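Local coordinates for Sca-family protein (Rickettsia rickettsii, PDB 4LQ8) that is the N-terminal head domain of the rickettsial surface cell antigen Sca4, a 120 kDa antigen that probably takes part in cell adhesion, at residues A[62-67]-A[160-165]; A[67-72]-A[258-263]; A[139-144]-A[279-284]; A[214-219]-A[299-304]. All coordinates share one frame; numbering follows the deposited sequence.

Contact 1: A[62-67]-A[160-165]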
loop_
_atom_site.group_PDB
_atom_site.type_symbol
_atom_site.label_atom_id
_atom_site.label_comp_id
_atom_site.label_asym_id
_atom_site.label_seq_id
_atom_site.Cartn_x
_atom_site.Cartn_y
_atom_site.Cartn_z
ATOM N N SER A 62 10.723 -11.915 -10.050
ATOM C CA SER A 62 10.453 -11.491 -8.674
ATOM C C SER A 62 10.824 -12.513 -7.597
ATOM O O SER A 62 10.948 -13.708 -7.877
ATOM C CB SER A 62 8.997 -11.060 -8.523
ATOM O OG SER A 62 8.116 -12.171 -8.463
ATOM N N ASP A 63 10.963 -12.035 -6.352
ATOM C CA ASP A 63 11.274 -12.911 -5.231
ATOM C C ASP A 63 9.960 -13.410 -4.544
ATOM O O ASP A 63 8.874 -12.955 -4.934
ATOM C CB ASP A 63 12.299 -12.242 -4.283
ATOM C CG ASP A 63 11.850 -11.185 -3.298
ATOM O OD1 ASP A 63 10.697 -11.248 -2.833
ATOM O OD2 ASP A 63 12.702 -10.406 -2.853
ATOM N N PRO A 64 10.021 -14.367 -3.584
ATOM C CA PRO A 64 8.770 -14.885 -2.982
ATOM C C PRO A 64 7.906 -13.887 -2.219
ATOM O O PRO A 64 6.701 -14.083 -2.170
ATOM C CB PRO A 64 9.252 -16.020 -2.058
ATOM C CG PRO A 64 10.622 -16.341 -2.523
ATOM C CD PRO A 64 11.197 -15.056 -3.017
ATOM N N ILE A 65 8.496 -12.824 -1.640
ATOM C CA ILE A 65 7.719 -11.825 -0.901
ATOM C C ILE A 65 6.896 -10.995 -1.870
ATOM O O ILE A 65 5.692 -10.850 -1.678
ATOM C CB ILE A 65 8.600 -10.928 0.021
ATOM C CG1 ILE A 65 9.663 -11.749 0.847
ATOM C CG2 ILE A 65 7.757 -10.000 0.908
ATOM C CD1 ILE A 65 9.258 -12.941 1.536
ATOM N N THR A 66 7.545 -10.426 -2.894
ATOM C CA THR A 66 6.906 -9.600 -3.923
ATOM C C THR A 66 5.788 -10.406 -4.582
ATOM O O THR A 66 4.674 -9.895 -4.702
ATOM C CB THR A 66 7.933 -9.152 -4.950
ATOM O OG1 THR A 66 9.086 -8.644 -4.279
ATOM C CG2 THR A 66 7.376 -8.118 -5.931
ATOM N N LYS A 67 6.076 -11.680 -4.941
ATOM C CA LYS A 67 5.093 -12.565 -5.553
ATOM C C LYS A 67 3.886 -12.789 -4.608
ATOM O O LYS A 67 2.755 -12.631 -5.053
ATOM C CB LYS A 67 5.730 -13.899 -5.976
ATOM C CG LYS A 67 4.771 -14.766 -6.815
ATOM C CD LYS A 67 5.460 -15.976 -7.393
ATOM C CE LYS A 67 4.541 -16.819 -8.250
ATOM N NZ LYS A 67 5.288 -17.883 -8.960
ATOM N N SER A 160 7.803 -17.978 12.391
ATOM C CA SER A 160 7.251 -19.155 11.704
ATOM C C SER A 160 8.357 -20.096 11.240
ATOM O O SER A 160 8.077 -21.230 10.828
ATOM C CB SER A 160 6.412 -18.734 10.501
ATOM O OG SER A 160 5.236 -18.062 10.922
ATOM N N GLY A 161 9.599 -19.631 11.303
ATOM C CA GLY A 161 10.735 -20.453 10.904
ATOM C C GLY A 161 11.293 -20.129 9.536
ATOM O O GLY A 161 12.144 -20.860 9.043
ATOM N N TYR A 162 10.844 -19.039 8.901
ATOM C CA TYR A 162 11.396 -18.670 7.594
ATOM C C TYR A 162 12.762 -17.977 7.814
ATOM O O TYR A 162 12.825 -16.957 8.528
ATOM C CB TYR A 162 10.409 -17.807 6.790
ATOM C CG TYR A 162 10.846 -17.518 5.367
ATOM C CD1 TYR A 162 10.754 -18.495 4.375
ATOM C CD2 TYR A 162 11.262 -16.243 4.990
ATOM C CE1 TYR A 162 11.106 -18.218 3.051
ATOM C CE2 TYR A 162 11.625 -15.961 3.674
ATOM C CZ TYR A 162 11.544 -16.950 2.707
ATOM O OH TYR A 162 11.877 -16.662 1.404
ATOM N N PRO A 163 13.880 -18.569 7.310
ATOM C CA PRO A 163 15.201 -17.948 7.531
ATOM C C PRO A 163 15.259 -16.569 6.892
ATOM O O PRO A 163 14.788 -16.397 5.762
ATOM C CB PRO A 163 16.182 -18.943 6.890
ATOM C CG PRO A 163 15.402 -20.213 6.720
ATOM C CD PRO A 163 13.998 -19.768 6.460
ATOM N N GLY A 164 15.723 -15.588 7.669
ATOM C CA GLY A 164 15.791 -14.188 7.258
ATOM C C GLY A 164 14.418 -13.559 7.104
ATOM O O GLY A 164 14.279 -12.487 6.497
ATOM N N GLY A 165 13.416 -14.206 7.702
ATOM C CA GLY A 165 12.015 -13.793 7.647
ATOM C C GLY A 165 11.665 -12.523 8.386
ATOM O O GLY A 165 12.509 -11.947 9.081
#
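Y162 reaches across from the loop after helix 135-155 and lays the hydroxyl end of its ring beside P64 and I65, in the first turn of helix 64-90. Its chi1 of -173° sets CG opposite the backbone N, so the ring extends from the loop toward the helix start. The side chains of P64 and Y162 cross at about a right angle, the nearest pair being P64 CG and Y162 OH at 4.1 Å. I65 comes in obliquely with the end of its longer branch, CD1 lying 4.4 Å from Y162 CE2. Proline suits this place because the first turn of a helix needs no N-H bond from it, while its ring offers a compact apolar surface. D63, just before P64, is the N-cap of the helix: its OD1 takes I65 N at 3.0 Å and the straighter bond from T66 N at 3.3 Å, the two donors arriving from opposite faces of the carboxylate. OD2 of the same group bonds H238. On the loop side, a type II turn closes with G165 N bonded to Y162 O at 2.9 Å; P163 fits its first corner and G164, with positive phi, its second. The CA of G165 lies in plane at the ring edge of Y162, and F156 meets that ring edge-to-face, also touching P64 and I65. No hydrogen bond links the two segments, which implies a light van der Waals contact between a helix end held by its N-cap and a loop held by its type II turn.

Contact 2: A[67-72]-A[258-263]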
loop_
_atom_site.group_PDB
_atom_site.type_symbol
_atom_site.label_atom_id
_atom_site.label_comp_id
_atom_site.label_asym_id
_atom_site.label_seq_id
_atom_site.Cartn_x
_atom_site.Cartn_y
_atom_site.Cartn_z
ATOM N N LYS A 67 6.076 -11.680 -4.941
ATOM C CA LYS A 67 5.093 -12.565 -5.553
ATOM C C LYS A 67 3.886 -12.789 -4.608
ATOM O O LYS A 67 2.755 -12.631 -5.053
ATOM C CB LYS A 67 5.730 -13.899 -5.976
ATOM C CG LYS A 67 4.771 -14.766 -6.815
ATOM C CD LYS A 67 5.460 -15.976 -7.393
ATOM C CE LYS A 67 4.541 -16.819 -8.250
ATOM N NZ LYS A 67 5.288 -17.883 -8.960
ATOM N N ALA A 68 4.132 -13.087 -3.313
ATOM C CA ALA A 68 3.065 -13.295 -2.321
ATOM C C ALA A 68 2.180 -12.058 -2.176
ATOM O O ALA A 68 0.958 -12.191 -2.112
ATOM C CB ALA A 68 3.649 -13.674 -0.977
ATOM N N VAL A 69 2.782 -10.856 -2.152
ATOM C CA VAL A 69 2.012 -9.614 -2.045
ATOM C C VAL A 69 1.161 -9.387 -3.327
ATOM O O VAL A 69 0.021 -8.949 -3.223
ATOM C CB VAL A 69 2.908 -8.402 -1.632
ATOM C CG1 VAL A 69 2.171 -7.065 -1.745
ATOM C CG2 VAL A 69 3.414 -8.599 -0.203
ATOM N N ARG A 70 1.686 -9.711 -4.508
ATOM C CA ARG A 70 0.898 -9.600 -5.761
ATOM C C ARG A 70 -0.274 -10.576 -5.742
ATOM O O ARG A 70 -1.396 -10.198 -6.066
ATOM C CB ARG A 70 1.784 -9.892 -6.984
ATOM C CG ARG A 70 2.772 -8.765 -7.244
ATOM C CD ARG A 70 3.834 -9.184 -8.230
ATOM N NE ARG A 70 4.630 -8.015 -8.582
ATOM C CZ ARG A 70 5.768 -8.040 -9.269
ATOM N NH1 ARG A 70 6.260 -9.191 -9.715
ATOM N NH2 ARG A 70 6.421 -6.918 -9.519
ATOM N N GLU A 71 -0.024 -11.813 -5.287
ATOM C CA GLU A 71 -1.044 -12.870 -5.237
ATOM C C GLU A 71 -2.113 -12.685 -4.180
ATOM O O GLU A 71 -3.227 -13.166 -4.371
ATOM C CB GLU A 71 -0.396 -14.242 -5.018
ATOM C CG GLU A 71 0.483 -14.676 -6.166
ATOM C CD GLU A 71 1.079 -16.065 -6.003
ATOM O OE1 GLU A 71 1.171 -16.553 -4.854
ATOM O OE2 GLU A 71 1.442 -16.672 -7.032
ATOM N N THR A 72 -1.767 -12.102 -3.038
ATOM C CA THR A 72 -2.711 -11.994 -1.917
ATOM C C THR A 72 -3.314 -10.611 -1.760
ATOM O O THR A 72 -4.399 -10.489 -1.183
ATOM C CB THR A 72 -2.060 -12.440 -0.584
ATOM O OG1 THR A 72 -1.129 -11.438 -0.177
ATOM C CG2 THR A 72 -1.371 -13.764 -0.691
ATOM N N TYR A 258 -1.465 -2.554 6.380
ATOM C CA TYR A 258 -0.110 -2.042 6.195
ATOM C C TYR A 258 0.128 -1.363 4.862
ATOM O O TYR A 258 -0.585 -1.598 3.886
ATOM C CB TYR A 258 0.872 -3.250 6.253
ATOM C CG TYR A 258 0.816 -4.049 7.541
ATOM C CD1 TYR A 258 -0.165 -5.017 7.745
ATOM C CD2 TYR A 258 1.748 -3.849 8.550
ATOM C CE1 TYR A 258 -0.275 -5.695 8.961
ATOM C CE2 TYR A 258 1.680 -4.556 9.753
ATOM C CZ TYR A 258 0.658 -5.467 9.956
ATOM O OH TYR A 258 0.582 -6.176 11.117
ATOM N N PHE A 259 1.173 -0.528 4.838
ATOM C CA PHE A 259 1.735 0.015 3.628
ATOM C C PHE A 259 3.000 -0.826 3.447
ATOM O O PHE A 259 3.799 -0.918 4.379
ATOM C CB PHE A 259 2.075 1.508 3.732
ATOM C CG PHE A 259 2.703 1.996 2.443
ATOM C CD1 PHE A 259 1.926 2.214 1.307
ATOM C CD2 PHE A 259 4.080 2.204 2.354
ATOM C CE1 PHE A 259 2.517 2.618 0.103
ATOM C CE2 PHE A 259 4.666 2.624 1.150
ATOM C CZ PHE A 259 3.880 2.821 0.036
ATOM N N THR A 260 3.144 -1.513 2.302
ATOM C CA THR A 260 4.320 -2.347 2.080
ATOM C C THR A 260 5.131 -1.810 0.921
ATOM O O THR A 260 4.574 -1.164 0.048
ATOM C CB THR A 260 3.969 -3.859 1.951
ATOM O OG1 THR A 260 3.402 -4.110 0.668
ATOM C CG2 THR A 260 3.034 -4.379 3.088
ATOM N N ALA A 261 6.454 -2.071 0.929
ATOM C CA ALA A 261 7.382 -1.645 -0.105
ATOM C C ALA A 261 8.374 -2.785 -0.334
ATOM O O ALA A 261 8.893 -3.374 0.624
ATOM C CB ALA A 261 8.089 -0.350 0.312
ATOM N N HIS A 262 8.574 -3.134 -1.612
ATOM C CA HIS A 262 9.342 -4.298 -2.054
ATOM C C HIS A 262 10.488 -3.932 -2.946
ATOM O O HIS A 262 10.297 -3.448 -4.053
ATOM C CB HIS A 262 8.361 -5.297 -2.711
ATOM C CG HIS A 262 7.187 -5.539 -1.821
ATOM N ND1 HIS A 262 7.286 -6.364 -0.704
ATOM C CD2 HIS A 262 5.967 -4.945 -1.822
ATOM C CE1 HIS A 262 6.115 -6.284 -0.094
ATOM N NE2 HIS A 262 5.289 -5.443 -0.736
ATOM N N TYR A 263 11.697 -4.105 -2.427
ATOM C CA TYR A 263 12.941 -3.757 -3.104
ATOM C C TYR A 263 13.712 -5.031 -3.369
ATOM O O TYR A 263 14.028 -5.765 -2.437
ATOM C CB TYR A 263 13.804 -2.816 -2.232
ATOM C CG TYR A 263 13.140 -1.518 -1.817
ATOM C CD1 TYR A 263 12.259 -1.474 -0.736
ATOM C CD2 TYR A 263 13.452 -0.317 -2.454
ATOM C CE1 TYR A 263 11.716 -0.265 -0.295
ATOM C CE2 TYR A 263 12.906 0.889 -2.032
ATOM C CZ TYR A 263 12.031 0.912 -0.958
ATOM O OH TYR A 263 11.481 2.101 -0.561
#
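The helix segment 67-72 passes over the strand 258-263 with V69 above T260, their CA atoms 8.7 Å apart, a spacing that lets one layer of side chains fill the gap. V69 points toward the strand and meets H262 obliquely, with both methyls near the CE1-NE2 end of the imidazole: its CG2 approaches H262 CE1 to 3.6 Å, while its CG1 sits 3.7 Å from H262 NE2. With chi1 at 170°, CG1 turns far enough to touch T260 OG1 as well, at 4.0 Å. T260 and H262 stand two residues apart on one face of the strand, and T260 OG1 and H262 NE2 share a hydrogen bond of 2.7 Å. H262 ND1 bonds H238 on the neighbouring strand, and T260 OG1 bonds S277, so the buried imidazole is gripped at both nitrogens and its rotation is fixed. A branched, wholly apolar valine suits the helix side, since it fits over this polar cluster without competing for its bonds. V152 of helix 135-155 also packs on V69. This is typical of alpha-on-beta packing, a long helix lying against one face of a mixed beta sheet.

Contact 3: A[139-144]-A[279-284]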
loop_
_atom_site.group_PDB
_atom_site.type_symbol
_atom_site.label_atom_id
_atom_site.label_comp_id
_atom_site.label_asym_id
_atom_site.label_seq_id
_atom_site.Cartn_x
_atom_site.Cartn_y
_atom_site.Cartn_z
ATOM N N LYS A 139 -16.162 -3.658 1.620
ATOM C CA LYS A 139 -16.272 -4.751 2.589
ATOM C C LYS A 139 -15.385 -5.941 2.134
ATOM O O LYS A 139 -14.621 -6.470 2.949
ATOM C CB LYS A 139 -17.747 -5.168 2.726
ATOM C CG LYS A 139 -17.999 -6.388 3.603
ATOM C CD LYS A 139 -19.383 -7.019 3.370
ATOM C CE LYS A 139 -19.309 -8.400 2.735
ATOM N NZ LYS A 139 -19.253 -8.351 1.242
ATOM N N LYS A 140 -15.463 -6.314 0.820
ATOM C CA LYS A 140 -14.685 -7.405 0.242
ATOM C C LYS A 140 -13.187 -7.081 0.302
ATOM O O LYS A 140 -12.392 -7.908 0.757
ATOM C CB LYS A 140 -15.090 -7.675 -1.218
ATOM C CG LYS A 140 -16.514 -8.177 -1.371
ATOM C CD LYS A 140 -16.823 -8.519 -2.819
ATOM C CE LYS A 140 -18.198 -9.153 -2.936
ATOM N NZ LYS A 140 -19.276 -8.149 -2.922
ATOM N N LEU A 141 -12.812 -5.872 -0.121
ATOM C CA LEU A 141 -11.404 -5.451 -0.107
ATOM C C LEU A 141 -10.832 -5.530 1.300
ATOM O O LEU A 141 -9.762 -6.100 1.493
ATOM C CB LEU A 141 -11.236 -4.037 -0.692
ATOM C CG LEU A 141 -11.603 -3.893 -2.174
ATOM C CD1 LEU A 141 -11.494 -2.464 -2.609
ATOM C CD2 LEU A 141 -10.715 -4.775 -3.056
ATOM N N GLU A 142 -11.595 -5.040 2.285
ATOM C CA GLU A 142 -11.174 -5.063 3.680
ATOM C C GLU A 142 -10.867 -6.473 4.205
ATOM O O GLU A 142 -9.813 -6.660 4.829
ATOM C CB GLU A 142 -12.187 -4.345 4.577
ATOM C CG GLU A 142 -12.208 -2.839 4.330
ATOM C CD GLU A 142 -13.180 -2.050 5.186
ATOM O OE1 GLU A 142 -13.657 -2.604 6.200
ATOM O OE2 GLU A 142 -13.440 -0.866 4.870
ATOM N N SER A 143 -11.764 -7.457 3.970
ATOM C CA SER A 143 -11.523 -8.796 4.489
ATOM C C SER A 143 -10.349 -9.471 3.787
ATOM O O SER A 143 -9.591 -10.153 4.453
ATOM C CB SER A 143 -12.781 -9.666 4.445
ATOM O OG SER A 143 -13.016 -10.132 3.131
ATOM N N ILE A 144 -10.157 -9.239 2.475
ATOM C CA ILE A 144 -9.015 -9.854 1.794
ATOM C C ILE A 144 -7.710 -9.158 2.171
ATOM O O ILE A 144 -6.669 -9.807 2.158
ATOM C CB ILE A 144 -9.189 -10.048 0.260
ATOM C CG1 ILE A 144 -9.307 -8.725 -0.526
ATOM C CG2 ILE A 144 -10.405 -10.958 0.029
ATOM C CD1 ILE A 144 -8.038 -8.196 -1.176
ATOM N N PRO A 279 -4.020 -1.014 1.650
ATOM C CA PRO A 279 -5.479 -1.157 1.499
ATOM C C PRO A 279 -5.971 -0.169 0.423
ATOM O O PRO A 279 -5.371 0.908 0.259
ATOM C CB PRO A 279 -6.033 -0.735 2.873
ATOM C CG PRO A 279 -4.893 -0.765 3.770
ATOM C CD PRO A 279 -3.681 -0.472 2.980
ATOM N N LYS A 280 -7.037 -0.535 -0.309
ATOM C CA LYS A 280 -7.587 0.278 -1.393
ATOM C C LYS A 280 -9.105 0.508 -1.232
ATOM O O LYS A 280 -9.772 -0.366 -0.693
ATOM C CB LYS A 280 -7.291 -0.362 -2.794
ATOM C CG LYS A 280 -5.810 -0.370 -3.210
ATOM C CD LYS A 280 -5.191 1.041 -3.297
ATOM C CE LYS A 280 -3.824 1.077 -3.938
ATOM N NZ LYS A 280 -2.747 0.660 -3.005
ATOM N N PRO A 281 -9.680 1.625 -1.738
ATOM C CA PRO A 281 -8.994 2.775 -2.367
ATOM C C PRO A 281 -8.200 3.554 -1.295
ATOM O O PRO A 281 -8.603 3.614 -0.135
ATOM C CB PRO A 281 -10.166 3.596 -2.948
ATOM C CG PRO A 281 -11.290 3.330 -2.004
ATOM C CD PRO A 281 -11.135 1.874 -1.614
ATOM N N LEU A 282 -7.067 4.101 -1.679
ATOM C CA LEU A 282 -6.240 4.897 -0.771
ATOM C C LEU A 282 -6.693 6.377 -0.817
ATOM O O LEU A 282 -6.938 6.903 -1.897
ATOM C CB LEU A 282 -4.763 4.769 -1.208
ATOM C CG LEU A 282 -3.699 5.320 -0.265
ATOM C CD1 LEU A 282 -3.741 4.617 1.099
ATOM C CD2 LEU A 282 -2.330 5.146 -0.860
ATOM N N LYS A 283 -6.839 7.024 0.336
ATOM C CA LYS A 283 -7.196 8.451 0.350
ATOM C C LYS A 283 -5.972 9.265 0.797
ATOM O O LYS A 283 -5.085 8.730 1.451
ATOM C CB LYS A 283 -8.394 8.755 1.295
ATOM C CG LYS A 283 -9.652 7.882 1.135
ATOM C CD LYS A 283 -10.300 8.077 -0.209
ATOM C CE LYS A 283 -11.721 7.594 -0.246
ATOM N NZ LYS A 283 -12.342 7.987 -1.537
ATOM N N PHE A 284 -5.977 10.562 0.504
ATOM C CA PHE A 284 -4.962 11.511 0.936
ATOM C C PHE A 284 -5.674 12.647 1.620
ATOM O O PHE A 284 -6.708 13.133 1.130
ATOM C CB PHE A 284 -4.070 12.005 -0.231
ATOM C CG PHE A 284 -3.140 10.893 -0.672
ATOM C CD1 PHE A 284 -2.006 10.575 0.072
ATOM C CD2 PHE A 284 -3.442 10.112 -1.782
ATOM C CE1 PHE A 284 -1.181 9.503 -0.299
ATOM C CE2 PHE A 284 -2.601 9.062 -2.168
ATOM C CZ PHE A 284 -1.487 8.757 -1.414
#
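L141 drives its CD1 methyl onto the backbone of K280, 3.3 Å from K280 O and 4.1 Å from K280 C. The same methyl grazes P281 CD at 4.5 Å, and L141 CB stays 4.0 Å from K280 O. One methyl can meet both neighbours because the peptide bond before P281 is cis: this puts P281 CD on the same side as K280 O, only 2.8 Å away. L141 is extended beyond its first bend, with chi2 at 176°, and thus carries CD1 well out from the helix; leucine suits the spot because its branched apolar end can reach a buried loop while asking for no hydrogen bond. The K280 side chain turns elsewhere: its NZ bonds S278 OG, and its chain packs against Q77 of helix 64-90 and Y311 of helix 308-320. Further out, polar bonds hold the two backbones in place. E145, one helical turn beyond L141, accepts from K280 N through OE2, so the same helix face both touches and clasps the loop. E142 ties the helix to a different place, the turn between strands 292-297 and 300-304, its OE1 accepting from G298 N, while its OE2 forms a salt bridge with K138 on its own helix. This is helix-on-sheet packing at the sheet's margin, helix 135-155 resting on the K280-P281 cis-proline bend that leads into strand 282-285.

Contact 4: A[214-219]-A[299-304]; sequences TQVQIS and GEIYTL
I218 carries both of its branches toward I301 and T303, its chi1 of -59° placing CG2 opposite the backbone N and a chi2 of -60° curling CD1 over toward I301. CD1 of I218 meets I301 CG2 at 3.6 Å, the two side chains crossing at about a right angle, and the same CD1 is 4.2 Å from T303 CG2. The other branch of I218 meets T303 tip to tip, CG2 to CG2 at 4.1 Å. One pair earlier, V216 CG2 lies 4.1 Å from I301 CG1, so I301 is wedged between two aliphatic partners. All four residues are beta-branched, a shape at home in extended backbone, and T303 turns its methyl rather than its hydroxyl to the isoleucine. No hydrogen bond joins the strands: their axes approach to 9.0 Å, too far for backbone pairing, and run roughly the same way. Each strand is instead bonded within its own sheet, V216 and I218 to strand 206-209 and T303 to strand 236-245. L208 of strand 206-209 adds to the cover on I301. G299, with positive phi, lies in the tight turn between strands 292-297 and 300-304, and its O takes a bond from K210 NZ. Two sheets facing each other through branched apolar residues, with strands at about -32°, fit the aligned face-to-face packing seen in beta sandwiches.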
loop_
_atom_site.group_PDB
_atom_site.type_symbol
_atom_site.label_atom_id
_atom_site.label_comp_id
_atom_site.label_asym_id
_atom_site.label_seq_id
_atom_site.Cartn_x
_atom_site.Cartn_y
_atom_site.Cartn_z
ATOM N N THR A 214 -19.302 11.336 8.941
ATOM C CA THR A 214 -18.770 11.428 10.320
ATOM C C THR A 214 -17.376 12.081 10.307
ATOM O O THR A 214 -16.518 11.655 9.539
ATOM C CB THR A 214 -18.682 10.038 10.970
ATOM O OG1 THR A 214 -19.926 9.361 10.827
ATOM C CG2 THR A 214 -18.269 10.092 12.445
ATOM N N GLN A 215 -17.172 13.108 11.152
ATOM C CA GLN A 215 -15.908 13.856 11.291
ATOM C C GLN A 215 -14.964 13.142 12.264
ATOM O O GLN A 215 -15.386 12.752 13.362
ATOM C CB GLN A 215 -16.173 15.275 11.814
ATOM C CG GLN A 215 -17.159 16.097 10.989
ATOM C CD GLN A 215 -16.494 16.898 9.919
ATOM O OE1 GLN A 215 -16.312 16.445 8.790
ATOM N NE2 GLN A 215 -16.181 18.130 10.229
ATOM N N VAL A 216 -13.694 12.983 11.880
ATOM C CA VAL A 216 -12.700 12.332 12.739
ATOM C C VAL A 216 -11.477 13.247 12.825
ATOM O O VAL A 216 -10.916 13.632 11.785
ATOM C CB VAL A 216 -12.306 10.907 12.208
ATOM C CG1 VAL A 216 -11.172 10.290 13.019
ATOM C CG2 VAL A 216 -13.505 9.958 12.165
ATOM N N GLN A 217 -11.042 13.573 14.056
ATOM C CA GLN A 217 -9.828 14.352 14.218
ATOM C C GLN A 217 -8.618 13.428 14.239
ATOM O O GLN A 217 -8.615 12.439 14.975
ATOM C CB GLN A 217 -9.839 15.217 15.481
ATOM C CG GLN A 217 -8.600 16.144 15.484
ATOM C CD GLN A 217 -8.553 17.083 16.641
ATOM O OE1 GLN A 217 -7.904 16.797 17.642
ATOM N NE2 GLN A 217 -9.209 18.228 16.515
ATOM N N ILE A 218 -7.588 13.767 13.446
ATOM C CA ILE A 218 -6.311 13.063 13.433
ATOM C C ILE A 218 -5.416 13.924 14.312
ATOM O O ILE A 218 -5.065 15.036 13.927
ATOM C CB ILE A 218 -5.726 12.884 11.992
ATOM C CG1 ILE A 218 -6.693 12.099 11.050
ATOM C CG2 ILE A 218 -4.299 12.256 12.023
ATOM C CD1 ILE A 218 -7.076 10.650 11.465
ATOM N N SER A 219 -5.082 13.442 15.496
ATOM C CA SER A 219 -4.246 14.214 16.416
ATOM C C SER A 219 -2.761 13.849 16.293
ATOM O O SER A 219 -1.915 14.581 16.777
ATOM C CB SER A 219 -4.755 14.072 17.848
ATOM O OG SER A 219 -4.848 12.709 18.217
ATOM N N GLY A 299 -14.848 0.473 9.546
ATOM C CA GLY A 299 -15.534 1.630 10.119
ATOM C C GLY A 299 -14.655 2.603 10.896
ATOM O O GLY A 299 -15.175 3.556 11.479
ATOM N N GLU A 300 -13.313 2.397 10.905
ATOM C CA GLU A 300 -12.375 3.277 11.614
ATOM C C GLU A 300 -11.421 3.926 10.625
ATOM O O GLU A 300 -11.160 3.379 9.558
ATOM C CB GLU A 300 -11.572 2.504 12.679
ATOM C CG GLU A 300 -12.398 1.908 13.812
ATOM C CD GLU A 300 -12.966 2.913 14.795
ATOM O OE1 GLU A 300 -12.206 3.368 15.679
ATOM O OE2 GLU A 300 -14.166 3.250 14.679
ATOM N N ILE A 301 -10.856 5.068 11.006
ATOM C CA ILE A 301 -9.894 5.800 10.202
ATOM C C ILE A 301 -8.484 5.475 10.659
ATOM O O ILE A 301 -8.208 5.455 11.847
ATOM C CB ILE A 301 -10.192 7.335 10.192
ATOM C CG1 ILE A 301 -11.514 7.648 9.421
ATOM C CG2 ILE A 301 -9.002 8.147 9.644
ATOM C CD1 ILE A 301 -11.449 7.588 7.817
ATOM N N TYR A 302 -7.600 5.235 9.703
ATOM C CA TYR A 302 -6.191 4.992 9.963
ATOM C C TYR A 302 -5.404 5.811 8.968
ATOM O O TYR A 302 -5.872 6.010 7.849
ATOM C CB TYR A 302 -5.813 3.509 9.744
ATOM C CG TYR A 302 -6.570 2.540 10.616
ATOM C CD1 TYR A 302 -6.076 2.155 11.856
ATOM C CD2 TYR A 302 -7.759 1.970 10.185
ATOM C CE1 TYR A 302 -6.771 1.259 12.667
ATOM C CE2 TYR A 302 -8.475 1.095 10.997
ATOM C CZ TYR A 302 -7.964 0.720 12.227
ATOM O OH TYR A 302 -8.674 -0.149 13.017
ATOM N N THR A 303 -4.190 6.242 9.347
ATOM C CA THR A 303 -3.304 6.903 8.402
ATOM C C THR A 303 -2.223 5.886 8.060
ATOM O O THR A 303 -1.966 4.971 8.852
ATOM C CB THR A 303 -2.716 8.200 8.964
ATOM O OG1 THR A 303 -1.945 7.899 10.136
ATOM C CG2 THR A 303 -3.789 9.249 9.269
ATOM N N LEU A 304 -1.598 6.038 6.888
ATOM C CA LEU A 304 -0.471 5.206 6.495
ATOM C C LEU A 304 0.769 6.109 6.539
ATOM O O LEU A 304 0.617 7.325 6.514
ATOM C CB LEU A 304 -0.685 4.539 5.115
ATOM C CG LEU A 304 -1.939 3.623 4.980
ATOM C CD1 LEU A 304 -1.995 3.018 3.618
ATOM C CD2 LEU A 304 -1.867 2.449 5.932
#

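In the fold
Contacts 1 and 2 lie on successive turns of helix 64-90, share K67 and have centres about 11 Å apart; I65 and T66 of the first touch H262 of the second. Contact 3 brings in helix 135-155, its centre about 15 Å from that of contact 2, where Y258 packs on P279. The centre of contact 4 lies about 14 Å from that of contact 3, L282 meeting L304, and about 24 Å from that of contact 2. Contacts 2, 3 and 4 all reach the nine-strand mixed sheet; of the four, only contact 4 joins it to the six-strand sheet. Along the chain, contact 1 closes before contact 4 opens; every other pair interleaves. Contacts 2 and 3 thus set N-terminal helices against C-terminal strands, and contact 4 stacks the two sheets.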